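Side-chain contacts in hypothetical protein Atu2144 (Agrobacterium tumefaciens, PDB 2ODF), which is of unknown function but belongs to the N-formylglutamate amidohydrolase family, whose fold is related to that of zinc-dependent exopeptidases: residues Arg133-Ile138 against Arg211-Pro216; His74-Tyr79 against Ala139-Ala144; Arg91-Pro96 against Ala125-Phe130. One frame throughout, in Å; residues are numbered along the deposited sequence.

In the fold
All three contacts use the long helix 116-143, which packs beside the central mixed sheet of this N-formylglutamate amidohydrolase-like domain. Interaction 3 lies nearest its start, interaction 1 follows, and interaction 2 is closest to its C-terminal end. The centres of interactions 1 and 2 are about 10 Å apart, and V78 CG2 meets I137 CD1 at 3.6 Å. Interactions 1 and 3, with centres about 14 Å apart, meet where L212 CD1 lies 4.0 Å from Y127 OH. Interactions 2 and 3 are about 21 Å apart between centres, yet F130 CE1 reaches V78 CG1 at 3.9 Å. Interactions 1 and 3 also touch the second subunit.

Interaction 1: Arg133-Ile138 against Arg211-Pro216; sequences RVSEII and RLHALP
H213 packs against V134, S135 and I138, joining the short helix 208-213 to the long helix 116-143 of the alpha/beta domain. Earlier in the second segment, R211 turns elsewhere, forming salt bridges with D174 and with E116 of the second subunit. L212 places its CB on the face of the H213 ring opposite V134, 3.7 Å above the plane and displaced toward the rim. The imidazole is thus held between a neighbour in its own segment and the facing helix.

At H213 itself the backbones come closest, with S135 CA 6.6 Å from H213 CA. V134 CG1 stands over the centre of the H213 ring, 3.4 Å from its centroid and only 3° off the normal, the evidence for a CH-pi contact. The valine and histidine side chains cross at about a right angle. The ring's NE2 is hydrogen-bonded to H131, so both its faces and this nitrogen have partners that restrict its rotation.

At the CB that carries the ring, I138 CD1 makes its contact with H213, at 3.8 Å; I138 also packs on L28 of strand 27-31. S135 OG, hydrogen-bonded to the carbonyl oxygen of H131, lies at the ring edge in its plane, 3.1 Å from H213 CE1.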
loop_
_atom_site.group_PDB
_atom_site.type_symbol
_atom_site.label_atom_id
_atom_site.label_comp_id
_atom_site.label_asym_id
_atom_site.label_seq_id
_atom_site.Cartn_x
_atom_site.Cartn_y
_atom_site.Cartn_z
ATOM N N ARG A 133 -10.033 7.397 2.222
ATOM C CA ARG A 133 -11.332 7.965 2.445
ATOM C C ARG A 133 -11.305 8.836 3.688
ATOM O O ARG A 133 -11.844 9.861 3.698
ATOM C CB ARG A 133 -12.367 6.882 2.615
ATOM C CG ARG A 133 -13.745 7.389 2.712
ATOM C CD ARG A 133 -14.193 7.996 1.440
ATOM N NE ARG A 133 -15.617 8.166 1.448
ATOM C CZ ARG A 133 -16.480 7.210 1.157
ATOM N NH1 ARG A 133 -16.055 6.027 0.814
ATOM N NH2 ARG A 133 -17.766 7.446 1.189
ATOM N N VAL A 134 -10.649 8.377 4.733
ATOM C CA VAL A 134 -10.492 9.154 5.936
ATOM C C VAL A 134 -9.784 10.452 5.578
ATOM O O VAL A 134 -10.225 11.497 5.876
ATOM C CB VAL A 134 -9.736 8.372 6.977
ATOM C CG1 VAL A 134 -9.395 9.212 8.131
ATOM C CG2 VAL A 134 -10.488 7.112 7.366
ATOM N N SER A 135 -8.697 10.352 4.859
ATOM C CA SER A 135 -7.974 11.512 4.422
ATOM C C SER A 135 -8.806 12.490 3.557
ATOM O O SER A 135 -8.688 13.674 3.653
ATOM C CB SER A 135 -6.728 11.069 3.672
ATOM O OG SER A 135 -5.805 10.524 4.546
ATOM N N GLU A 136 -9.617 11.949 2.689
ATOM C CA GLU A 136 -10.442 12.771 1.791
ATOM C C GLU A 136 -11.469 13.595 2.589
ATOM O O GLU A 136 -11.654 14.794 2.336
ATOM C CB GLU A 136 -11.111 11.887 0.735
ATOM C CG GLU A 136 -11.944 12.652 -0.294
ATOM C CD GLU A 136 -12.545 11.719 -1.354
ATOM O OE1 GLU A 136 -12.294 10.469 -1.268
ATOM O OE2 GLU A 136 -13.212 12.248 -2.288
ATOM N N ILE A 137 -12.079 12.949 3.580
ATOM C CA ILE A 137 -13.051 13.580 4.460
ATOM C C ILE A 137 -12.382 14.683 5.291
ATOM O O ILE A 137 -12.902 15.802 5.409
ATOM C CB ILE A 137 -13.740 12.524 5.364
ATOM C CG1 ILE A 137 -14.695 11.656 4.505
ATOM C CG2 ILE A 137 -14.522 13.223 6.490
ATOM C CD1 ILE A 137 -15.214 10.391 5.144
ATOM N N ILE A 138 -11.247 14.372 5.889
ATOM C CA ILE A 138 -10.501 15.383 6.649
ATOM C C ILE A 138 -10.099 16.592 5.779
ATOM O O ILE A 138 -10.285 17.747 6.209
ATOM C CB ILE A 138 -9.310 14.792 7.360
ATOM C CG1 ILE A 138 -9.776 13.850 8.468
ATOM C CG2 ILE A 138 -8.378 15.932 7.939
ATOM C CD1 ILE A 138 -8.632 13.051 9.128
ATOM N N ARG A 211 -1.323 8.516 13.787
ATOM C CA ARG A 211 -0.108 8.951 13.089
ATOM C C ARG A 211 -0.374 9.350 11.636
ATOM O O ARG A 211 0.243 10.301 11.151
ATOM C CB ARG A 211 1.011 7.909 13.156
ATOM C CG ARG A 211 1.565 7.682 14.547
ATOM C CD ARG A 211 2.692 6.674 14.599
ATOM N NE ARG A 211 3.200 6.602 15.968
ATOM C CZ ARG A 211 4.086 5.716 16.395
ATOM N NH1 ARG A 211 4.612 4.830 15.555
ATOM N NH2 ARG A 211 4.455 5.732 17.673
ATOM N N LEU A 212 -1.283 8.652 10.946
ATOM C CA LEU A 212 -1.610 8.981 9.554
ATOM C C LEU A 212 -2.470 10.221 9.382
ATOM O O LEU A 212 -2.278 10.981 8.432
ATOM C CB LEU A 212 -2.334 7.815 8.872
ATOM C CG LEU A 212 -1.578 6.501 8.618
ATOM C CD1 LEU A 212 -2.405 5.619 7.680
ATOM C CD2 LEU A 212 -0.169 6.761 8.070
ATOM N N HIS A 213 -3.425 10.428 10.276
ATOM C CA HIS A 213 -4.509 11.387 10.030
ATOM C C HIS A 213 -4.607 12.572 10.987
ATOM O O HIS A 213 -5.074 13.628 10.575
ATOM C CB HIS A 213 -5.853 10.650 10.043
ATOM C CG HIS A 213 -5.945 9.552 9.023
ATOM N ND1 HIS A 213 -5.943 9.802 7.669
ATOM C CD2 HIS A 213 -6.062 8.207 9.160
ATOM C CE1 HIS A 213 -6.046 8.654 7.014
ATOM N NE2 HIS A 213 -6.096 7.670 7.894
ATOM N N ALA A 214 -4.274 12.378 12.265
ATOM C CA ALA A 214 -4.408 13.432 13.268
ATOM C C ALA A 214 -3.127 14.256 13.407
ATOM O O ALA A 214 -3.139 15.489 13.307
ATOM C CB ALA A 214 -4.773 12.837 14.591
ATOM N N LEU A 215 -2.021 13.577 13.636
ATOM C CA LEU A 215 -0.770 14.269 13.988
ATOM C C LEU A 215 -0.248 15.186 12.857
ATOM O O LEU A 215 0.178 16.314 13.120
ATOM C CB LEU A 215 0.289 13.250 14.408
ATOM C CG LEU A 215 -0.027 12.280 15.567
ATOM C CD1 LEU A 215 1.228 11.495 15.950
ATOM C CD2 LEU A 215 -0.675 13.003 16.770
ATOM N N PRO A 216 -0.296 14.718 11.593
ATOM C CA PRO A 216 0.273 15.559 10.529
ATOM C C PRO A 216 -0.462 16.868 10.316
ATOM O O PRO A 216 0.113 17.779 9.745
ATOM C CB PRO A 216 0.208 14.662 9.270
ATOM C CG PRO A 216 -0.104 13.285 9.759
ATOM C CD PRO A 216 -0.823 13.451 11.064
#

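Interaction 2: His74-Tyr79 against Ala139-Ala144; sequences HATLVY and AERQAA
The guanidinium of R141 meets T76 at its edge: T76 OG1 lies in the guanidinium plane, and neither face takes part in the contact between these segments. R141 NH2 donates to T76 OG1 over 2.7 Å, with an N-H...O angle of 152°, a short and moderately bent bond. The second terminal nitrogen uses a water. R141 NH1 gives a hydrogen bond of 3.1 Å to the water oxygen, which also accepts one from T76 N at 2.9 Å. One guanidinium therefore reaches both the side chain and, through water, the backbone of a single threonine, two points of attachment that limit how far the flat group can turn.

The contact joins the C-terminal end of helix 116-143 to the chain around T76 that leads into strand 77-80 of the mixed sheet, where strand 77-80 lies between strands 16-19 and 27-31. Just before it, H74 closes helix 62-73 with a Schellman motif, and the chain then turns into the sheet.

R141 spans the distance between the backbones, T76 CA and R141 CA being 11.1 Å apart. Its chain bends at chi2 (-64°) and then extends, carrying the guanidinium across to the threonine. T76 OG1 has a second role: it is hydrogen-bonded to the carbonyl oxygen of N20. That interaction ties the hydroxyl to the chain following strand 16-19, while R141 NH2 makes a further, weak bond to the carbonyl oxygen of A21.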
loop_
_atom_site.group_PDB
_atom_site.type_symbol
_atom_site.label_atom_id
_atom_site.label_comp_id
_atom_site.label_asym_id
_atom_site.label_seq_id
_atom_site.Cartn_x
_atom_site.Cartn_y
_atom_site.Cartn_z
ATOM N N HIS A 74 -23.468 13.719 16.500
ATOM C CA HIS A 74 -23.792 14.130 15.121
ATOM C C HIS A 74 -22.513 14.087 14.302
ATOM O O HIS A 74 -22.075 15.067 13.698
ATOM C CB HIS A 74 -24.482 15.484 15.106
ATOM C CG HIS A 74 -25.619 15.546 16.066
ATOM N ND1 HIS A 74 -26.827 14.929 15.816
ATOM C CD2 HIS A 74 -25.702 16.046 17.321
ATOM C CE1 HIS A 74 -27.627 15.102 16.853
ATOM N NE2 HIS A 74 -26.968 15.772 17.782
ATOM N N ALA A 75 -21.915 12.908 14.305
ATOM C CA ALA A 75 -20.553 12.744 13.803
ATOM C C ALA A 75 -20.476 11.656 12.729
ATOM O O ALA A 75 -20.955 10.543 12.910
ATOM C CB ALA A 75 -19.643 12.421 14.921
ATOM N N THR A 76 -19.835 11.998 11.624
ATOM C CA THR A 76 -19.474 11.042 10.598
ATOM C C THR A 76 -18.669 9.864 11.178
ATOM O O THR A 76 -17.820 10.021 12.076
ATOM C CB THR A 76 -18.662 11.742 9.512
ATOM O OG1 THR A 76 -19.455 12.784 8.945
ATOM C CG2 THR A 76 -18.197 10.761 8.421
ATOM N N LEU A 77 -18.961 8.685 10.644
ATOM C CA LEU A 77 -18.302 7.448 11.049
ATOM C C LEU A 77 -17.779 6.766 9.804
ATOM O O LEU A 77 -18.550 6.504 8.893
ATOM C CB LEU A 77 -19.254 6.510 11.764
ATOM C CG LEU A 77 -18.840 5.060 12.021
ATOM C CD1 LEU A 77 -17.559 4.981 12.837
ATOM C CD2 LEU A 77 -19.992 4.339 12.720
ATOM N N VAL A 78 -16.479 6.511 9.784
ATOM C CA VAL A 78 -15.820 5.744 8.728
ATOM C C VAL A 78 -15.366 4.437 9.324
ATOM O O VAL A 78 -14.682 4.420 10.352
ATOM C CB VAL A 78 -14.605 6.460 8.149
ATOM C CG1 VAL A 78 -13.993 5.626 6.987
ATOM C CG2 VAL A 78 -14.987 7.849 7.683
ATOM N N TYR A 79 -15.751 3.337 8.681
ATOM C CA TYR A 79 -15.450 2.028 9.214
ATOM C C TYR A 79 -15.069 1.048 8.088
ATOM O O TYR A 79 -15.441 1.218 6.915
ATOM C CB TYR A 79 -16.578 1.513 10.099
ATOM C CG TYR A 79 -17.867 1.169 9.392
ATOM C CD1 TYR A 79 -18.794 2.165 9.066
ATOM C CD2 TYR A 79 -18.178 -0.138 9.073
ATOM C CE1 TYR A 79 -19.980 1.863 8.422
ATOM C CE2 TYR A 79 -19.391 -0.451 8.429
ATOM C CZ TYR A 79 -20.274 0.559 8.104
ATOM O OH TYR A 79 -21.472 0.275 7.453
ATOM N N ALA A 139 -9.581 16.345 4.569
ATOM C CA ALA A 139 -9.213 17.432 3.665
ATOM C C ALA A 139 -10.438 18.308 3.361
ATOM O O ALA A 139 -10.369 19.525 3.365
ATOM C CB ALA A 139 -8.626 16.879 2.378
ATOM N N GLU A 140 -11.568 17.670 3.117
ATOM C CA GLU A 140 -12.773 18.375 2.781
ATOM C C GLU A 140 -13.220 19.257 3.970
ATOM O O GLU A 140 -13.508 20.458 3.806
ATOM C CB GLU A 140 -13.839 17.365 2.385
ATOM C CG GLU A 140 -15.028 17.962 1.748
ATOM C CD GLU A 140 -16.016 16.912 1.288
ATOM O OE1 GLU A 140 -16.425 16.047 2.127
ATOM O OE2 GLU A 140 -16.374 16.964 0.081
ATOM N N ARG A 141 -13.256 18.673 5.163
ATOM C CA ARG A 141 -13.583 19.447 6.382
ATOM C C ARG A 141 -12.654 20.671 6.527
ATOM O O ARG A 141 -13.086 21.801 6.827
ATOM C CB ARG A 141 -13.494 18.546 7.618
ATOM C CG ARG A 141 -14.544 17.434 7.728
ATOM C CD ARG A 141 -15.963 17.924 7.871
ATOM N NE ARG A 141 -16.943 16.874 7.531
ATOM C CZ ARG A 141 -17.318 15.892 8.341
ATOM N NH1 ARG A 141 -16.809 15.790 9.555
ATOM N NH2 ARG A 141 -18.207 14.994 7.939
ATOM N N GLN A 142 -11.368 20.467 6.297
ATOM C CA GLN A 142 -10.419 21.550 6.492
ATOM C C GLN A 142 -10.639 22.664 5.474
ATOM O O GLN A 142 -10.473 23.855 5.795
ATOM C CB GLN A 142 -8.983 21.039 6.480
ATOM C CG GLN A 142 -8.762 19.970 7.560
ATOM C CD GLN A 142 -7.423 20.006 8.242
ATOM O OE1 GLN A 142 -6.576 19.155 7.983
ATOM N NE2 GLN A 142 -7.234 20.965 9.161
ATOM N N ALA A 143 -11.049 22.273 4.267
ATOM C CA ALA A 143 -11.362 23.223 3.204
ATOM C C ALA A 143 -12.594 24.106 3.525
ATOM O O ALA A 143 -12.709 25.219 3.017
ATOM C CB ALA A 143 -11.567 22.460 1.873
ATOM N N ALA A 144 -13.505 23.595 4.350
ATOM C CA ALA A 144 -14.672 24.328 4.794
ATOM C C ALA A 144 -14.401 25.061 6.107
ATOM O O ALA A 144 -15.326 25.625 6.708
ATOM C CB ALA A 144 -15.872 23.369 4.965
HETATM O O HOH W 1 -18.473 14.594 11.827
#

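Interaction 3: Arg91-Pro96 against Ala125-Phe130; sequences RPPESP and ALYVPF
Y127 projects from its helix toward the proline-rich loop 91-96, its CG anti to the backbone N (chi1 172°), and its phenol is met by three consecutive residues. P93 crosses the tyrosine side chain at about a right angle; its CD lies 3.5 Å from Y127 CE2, the main apolar touch. R91 O approaches Y127 CE1 at 3.2 Å, and P92 CA comes 3.6 Å from Y127 OH. These three groups lie along one side of the phenol and approach it obliquely, forming neither a stack nor a clear edge contact.

P92 and P93 belong to a type I turn from P92 to S95, with R91 just before it; S95 N donates to P92 O over 2.9 Å. The phenol's polar end is satisfied beyond the loop, through a hydrogen bond between Y127 OH and H208 NE2.

Segment 125-130 lies on helix 116-143, with a wider pi-type turn at 125-127 and a kink at P129. P92 also touches H208 of helix 208-213, F130 packs against strands 16-19 and 77-80, and F120 of the second subunit meets the Y127 ring.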
loop_
_atom_site.group_PDB
_atom_site.type_symbol
_atom_site.label_atom_id
_atom_site.label_comp_id
_atom_site.label_asym_id
_atom_site.label_seq_id
_atom_site.Cartn_x
_atom_site.Cartn_y
_atom_site.Cartn_z
ATOM N N ARG A 91 -2.482 -0.883 10.995
ATOM C CA ARG A 91 -1.067 -1.251 10.846
ATOM C C ARG A 91 -0.566 -0.918 9.431
ATOM O O ARG A 91 -1.300 -1.121 8.470
ATOM C CB ARG A 91 -0.880 -2.739 11.049
ATOM C CG ARG A 91 -1.204 -3.221 12.454
ATOM C CD ARG A 91 -0.262 -2.705 13.524
ATOM N NE ARG A 91 -0.656 -3.346 14.768
ATOM C CZ ARG A 91 0.136 -3.658 15.787
ATOM N NH1 ARG A 91 1.441 -3.418 15.789
ATOM N NH2 ARG A 91 -0.418 -4.262 16.836
ATOM N N PRO A 92 0.671 -0.411 9.302
ATOM C CA PRO A 92 1.229 -0.213 7.977
ATOM C C PRO A 92 1.658 -1.558 7.361
ATOM O O PRO A 92 1.875 -2.539 8.102
ATOM C CB PRO A 92 2.435 0.701 8.254
ATOM C CG PRO A 92 2.843 0.362 9.627
ATOM C CD PRO A 92 1.598 0.034 10.351
ATOM N N PRO A 93 1.746 -1.630 6.022
ATOM C CA PRO A 93 2.025 -2.894 5.388
ATOM C C PRO A 93 3.401 -3.488 5.699
ATOM O O PRO A 93 3.570 -4.684 5.514
ATOM C CB PRO A 93 1.851 -2.599 3.890
ATOM C CG PRO A 93 1.885 -1.188 3.735
ATOM C CD PRO A 93 1.495 -0.562 5.042
ATOM N N GLU A 94 4.326 -2.668 6.202
ATOM C CA GLU A 94 5.648 -3.097 6.678
ATOM C C GLU A 94 5.565 -3.876 8.002
ATOM O O GLU A 94 6.454 -4.669 8.312
ATOM C CB GLU A 94 6.626 -1.884 6.787
ATOM C CG GLU A 94 6.000 -0.390 6.950
ATOM C CD GLU A 94 5.317 0.217 5.685
ATOM O OE1 GLU A 94 4.120 -0.010 5.588
ATOM O OE2 GLU A 94 5.895 0.945 4.794
ATOM N N SER A 95 4.504 -3.672 8.787
ATOM C CA SER A 95 4.377 -4.353 10.080
ATOM C C SER A 95 3.962 -5.816 9.932
ATOM O O SER A 95 3.072 -6.120 9.144
ATOM C CB SER A 95 3.317 -3.649 10.941
ATOM O OG SER A 95 3.018 -4.420 12.099
ATOM N N PRO A 96 4.570 -6.726 10.724
ATOM C CA PRO A 96 4.099 -8.112 10.721
ATOM C C PRO A 96 2.665 -8.285 11.181
ATOM O O PRO A 96 2.040 -9.305 10.884
ATOM C CB PRO A 96 5.041 -8.808 11.715
ATOM C CG PRO A 96 6.218 -7.992 11.768
ATOM C CD PRO A 96 5.755 -6.570 11.584
ATOM N N ALA A 125 -6.756 -3.129 -1.769
ATOM C CA ALA A 125 -8.210 -3.321 -1.713
ATOM C C ALA A 125 -8.803 -2.891 -0.378
ATOM O O ALA A 125 -9.934 -2.399 -0.347
ATOM C CB ALA A 125 -8.554 -4.765 -1.973
ATOM N N LEU A 126 -8.043 -3.090 0.708
ATOM C CA LEU A 126 -8.520 -2.823 2.057
ATOM C C LEU A 126 -7.870 -1.632 2.713
ATOM O O LEU A 126 -8.580 -0.792 3.208
ATOM C CB LEU A 126 -8.350 -4.040 2.953
ATOM C CG LEU A 126 -9.224 -5.250 2.578
ATOM C CD1 LEU A 126 -8.792 -6.437 3.435
ATOM C CD2 LEU A 126 -10.765 -4.971 2.680
ATOM N N TYR A 127 -6.533 -1.546 2.700
ATOM C CA TYR A 127 -5.820 -0.579 3.524
ATOM C C TYR A 127 -5.813 0.804 2.902
ATOM O O TYR A 127 -6.190 1.792 3.558
ATOM C CB TYR A 127 -4.390 -1.101 3.784
ATOM C CG TYR A 127 -3.437 -0.154 4.460
ATOM C CD1 TYR A 127 -3.529 0.135 5.821
ATOM C CD2 TYR A 127 -2.387 0.422 3.739
ATOM C CE1 TYR A 127 -2.590 0.989 6.438
ATOM C CE2 TYR A 127 -1.468 1.233 4.344
ATOM C CZ TYR A 127 -1.564 1.532 5.670
ATOM O OH TYR A 127 -0.617 2.386 6.201
ATOM N N VAL A 128 -5.443 0.883 1.624
ATOM C CA VAL A 128 -5.325 2.186 0.975
ATOM C C VAL A 128 -6.707 2.856 0.813
ATOM O O VAL A 128 -6.832 4.039 1.103
ATOM C CB VAL A 128 -4.417 2.157 -0.312
ATOM C CG1 VAL A 128 -4.469 3.516 -1.050
ATOM C CG2 VAL A 128 -2.938 1.826 0.075
ATOM N N PRO A 129 -7.745 2.136 0.342
ATOM C CA PRO A 129 -9.066 2.757 0.251
ATOM C C PRO A 129 -9.577 3.302 1.584
ATOM O O PRO A 129 -10.076 4.426 1.615
ATOM C CB PRO A 129 -9.979 1.613 -0.295
ATOM C CG PRO A 129 -9.033 0.760 -1.059
ATOM C CD PRO A 129 -7.757 0.782 -0.259
ATOM N N PHE A 130 -9.365 2.570 2.672
ATOM C CA PHE A 130 -9.802 2.978 3.983
ATOM C C PHE A 130 -9.153 4.316 4.395
ATOM O O PHE A 130 -9.858 5.288 4.687
ATOM C CB PHE A 130 -9.551 1.865 5.012
ATOM C CG PHE A 130 -9.988 2.222 6.399
ATOM C CD1 PHE A 130 -11.338 2.195 6.744
ATOM C CD2 PHE A 130 -9.058 2.604 7.359
ATOM C CE1 PHE A 130 -11.732 2.571 8.026
ATOM C CE2 PHE A 130 -9.458 2.987 8.627
ATOM C CZ PHE A 130 -10.789 2.973 8.953
#